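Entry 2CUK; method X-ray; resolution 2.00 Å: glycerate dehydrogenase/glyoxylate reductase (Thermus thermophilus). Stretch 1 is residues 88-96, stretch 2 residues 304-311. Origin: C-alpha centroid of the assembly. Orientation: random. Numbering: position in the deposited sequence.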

# COMPACT_ATOMS: atom_id res chain seq x y z
N GLY A 88 -35.37 8.68 -26.69
CA GLY A 88 -34.41 9.40 -27.50
C GLY A 88 -33.36 10.16 -26.71
O GLY A 88 -32.87 11.19 -27.16
N ILE A 89 -33.03 9.66 -25.53
CA ILE A 89 -32.03 10.31 -24.69
C ILE A 89 -30.71 9.56 -24.85
O ILE A 89 -30.69 8.32 -24.81
N ARG A 90 -29.62 10.29 -25.03
CA ARG A 90 -28.32 9.65 -25.18
C ARG A 90 -27.74 9.36 -23.80
O ARG A 90 -27.98 10.11 -22.85
N VAL A 91 -26.99 8.27 -23.68
CA VAL A 91 -26.37 7.92 -22.41
C VAL A 91 -24.91 7.61 -22.65
O VAL A 91 -24.56 6.81 -23.53
N THR A 92 -24.04 8.26 -21.87
CA THR A 92 -22.60 8.06 -21.99
C THR A 92 -21.99 7.76 -20.63
O THR A 92 -22.65 7.92 -19.60
N HIS A 93 -20.74 7.32 -20.64
CA HIS A 93 -20.03 7.02 -19.40
C HIS A 93 -18.56 7.42 -19.54
O HIS A 93 -18.17 8.04 -20.52
N THR A 94 -17.75 7.06 -18.55
CA THR A 94 -16.33 7.42 -18.57
C THR A 94 -15.40 6.20 -18.51
O THR A 94 -14.72 5.99 -17.51
N PRO A 95 -15.36 5.40 -19.59
CA PRO A 95 -14.51 4.20 -19.64
C PRO A 95 -13.02 4.51 -19.76
O PRO A 95 -12.63 5.52 -20.35
N GLY A 96 -12.20 3.62 -19.20
CA GLY A 96 -10.75 3.76 -19.25
C GLY A 96 -10.10 4.61 -18.16
O GLY A 96 -9.09 4.22 -17.58
N ARG A 304 -23.46 16.48 -32.06
CA ARG A 304 -22.37 15.60 -32.47
C ARG A 304 -22.48 14.25 -31.80
O ARG A 304 -23.20 14.08 -30.81
N GLU A 305 -21.76 13.27 -32.34
CA GLU A 305 -21.76 11.93 -31.78
C GLU A 305 -20.77 11.90 -30.63
O GLU A 305 -19.58 12.20 -30.80
N PRO A 306 -21.24 11.55 -29.42
CA PRO A 306 -20.35 11.49 -28.25
C PRO A 306 -19.31 10.38 -28.39
O PRO A 306 -19.55 9.37 -29.03
N PRO A 307 -18.13 10.58 -27.78
CA PRO A 307 -17.06 9.57 -27.86
C PRO A 307 -17.26 8.29 -27.05
O PRO A 307 -16.73 7.24 -27.41
N ASN A 308 -18.03 8.35 -25.97
CA ASN A 308 -18.25 7.16 -25.15
C ASN A 308 -19.72 6.88 -24.88
O ASN A 308 -20.16 6.86 -23.73
N PRO A 309 -20.50 6.63 -25.94
CA PRO A 309 -21.92 6.35 -25.77
C PRO A 309 -22.24 4.94 -25.27
O PRO A 309 -21.51 3.99 -25.56
N VAL A 310 -23.32 4.84 -24.51
CA VAL A 310 -23.81 3.58 -23.97
C VAL A 310 -25.07 3.27 -24.77
O VAL A 310 -25.36 2.12 -25.07
N VAL A 311 -25.81 4.33 -25.11
CA VAL A 311 -27.02 4.21 -25.91
C VAL A 311 -27.08 5.39 -26.87
O VAL A 311 -26.58 6.48 -26.50
OXT VAL A 311 -27.64 5.23 -27.98

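The chain's C-terminal tail lies against the short strand 90-92, and backbone pairing sets the register: a single bridge joins Thr92 to Pro309, and side chains fill in around it. Ile89 (m, t) turns the end of its side chain away and offers its carbonyl instead, with O 3.5 Å from Val311 CG2.

Arg90 does the polar work. Its CB leaves sideways, but three successive m torsions curl the chain back over the tail. NH2 meets Glu305 OE2 at 2.7 Å in a nearly straight, salt-bridged hydrogen bond; Glu305 (t, p) bends its carboxylate inward to receive it. NE donates to Val311 O at 3.0 Å and forms a longer salt bridge to Val311 OXT at 3.6 Å, so one guanidinium ties an acidic side chain to the chain terminus. Both oxygens it hydrogen-bonds lie near its plane, leaving a face for Pro306 CG to cover.

Val91 (t) packs its CB 3.3 Å from CG2 of Val311 (m), a tight fit, while its CG1 sits 4.0 Å from CB of Val310 (t). Its carbonyl O accepts from Val310 N at 2.5 Å and from Val311 N at 3.2 Å; Val91 N returns only a weak bond to Val311 O at 3.4 Å.

Thr92 (p) presents its methyl to the prolines, CG2 lying 3.7 Å from Pro306 CB and 3.8 Å from Pro309 CA. Asn308 O approaches Thr92 CA at 3.2 Å and accepts a hydrogen bond from His93 N, also at 3.2 Å.

The His93 ring, chi1 p, swings nearer the tail and takes Val310 CG2 over one face, 4.0 Å from the ring centroid; its ND1 is satisfied elsewhere in the structure. Thr94 points away. Pro95 closes the contact, its CG 3.7 Å from ND2 of inward-pointing Asn308 (m).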

# COMPACT_ATOMS: atom_id res chain seq x y z
CB ILE A 89 -32.44 10.27 -23.20
CG1 ILE A 89 -33.79 10.98 -23.03
CG2 ILE A 89 -31.37 10.94 -22.35
CD1 ILE A 89 -34.38 10.86 -21.63
CB ARG A 90 -27.35 10.54 -25.96
CG ARG A 90 -27.79 10.89 -27.38
CD ARG A 90 -28.18 9.65 -28.17
NE ARG A 90 -27.07 8.72 -28.37
CZ ARG A 90 -26.03 8.96 -29.17
NH1 ARG A 90 -25.95 10.09 -29.85
NH2 ARG A 90 -25.08 8.04 -29.30
CB VAL A 91 -27.06 6.69 -21.76
CG1 VAL A 91 -26.36 6.33 -20.45
CG2 VAL A 91 -28.53 7.00 -21.49
CB THR A 92 -21.91 9.31 -22.57
OG1 THR A 92 -22.10 10.42 -21.68
CG2 THR A 92 -22.48 9.65 -23.94
CB HIS A 93 -20.16 5.54 -19.04
CG HIS A 93 -19.55 4.60 -20.04
ND1 HIS A 93 -19.05 3.37 -19.70
CD2 HIS A 93 -19.38 4.72 -21.38
CE1 HIS A 93 -18.60 2.76 -20.78
NE2 HIS A 93 -18.79 3.55 -21.81
CB THR A 94 -16.00 8.36 -17.39
OG1 THR A 94 -16.19 7.66 -16.15
CG2 THR A 94 -16.92 9.58 -17.41
CB PRO A 95 -15.04 3.47 -20.86
CG PRO A 95 -15.40 4.60 -21.78
CD PRO A 95 -16.12 5.56 -20.84
CB ARG A 304 -21.01 16.22 -32.13
CG ARG A 304 -20.77 17.60 -32.71
CD ARG A 304 -19.27 17.89 -32.80
NE ARG A 304 -18.58 17.68 -31.54
CZ ARG A 304 -18.70 18.46 -30.47
NH1 ARG A 304 -19.49 19.51 -30.50
NH2 ARG A 304 -18.02 18.17 -29.36
CB GLU A 305 -21.36 10.92 -32.86
CG GLU A 305 -21.43 9.46 -32.44
CD GLU A 305 -22.81 9.07 -31.92
OE1 GLU A 305 -23.81 9.44 -32.57
OE2 GLU A 305 -22.88 8.38 -30.89
CB PRO A 306 -21.33 11.23 -27.10
CG PRO A 306 -22.36 10.38 -27.75
CD PRO A 306 -22.59 11.08 -29.08
CB PRO A 307 -15.83 10.36 -27.40
CG PRO A 307 -16.40 11.34 -26.44
CD PRO A 307 -17.64 11.82 -27.15
CB ASN A 308 -17.50 7.30 -23.82
CG ASN A 308 -16.11 7.87 -23.99
OD1 ASN A 308 -15.85 9.03 -23.65
ND2 ASN A 308 -15.19 7.06 -24.52
CB PRO A 309 -22.48 6.60 -27.16
CG PRO A 309 -21.38 6.06 -28.04
CD PRO A 309 -20.13 6.62 -27.37
CB VAL A 310 -24.17 3.71 -22.48
CG1 VAL A 310 -24.76 2.41 -21.97
CG2 VAL A 310 -22.93 4.08 -21.67
CB VAL A 311 -28.30 4.23 -25.03
CG1 VAL A 311 -28.18 3.24 -23.90
CG2 VAL A 311 -28.55 5.63 -24.50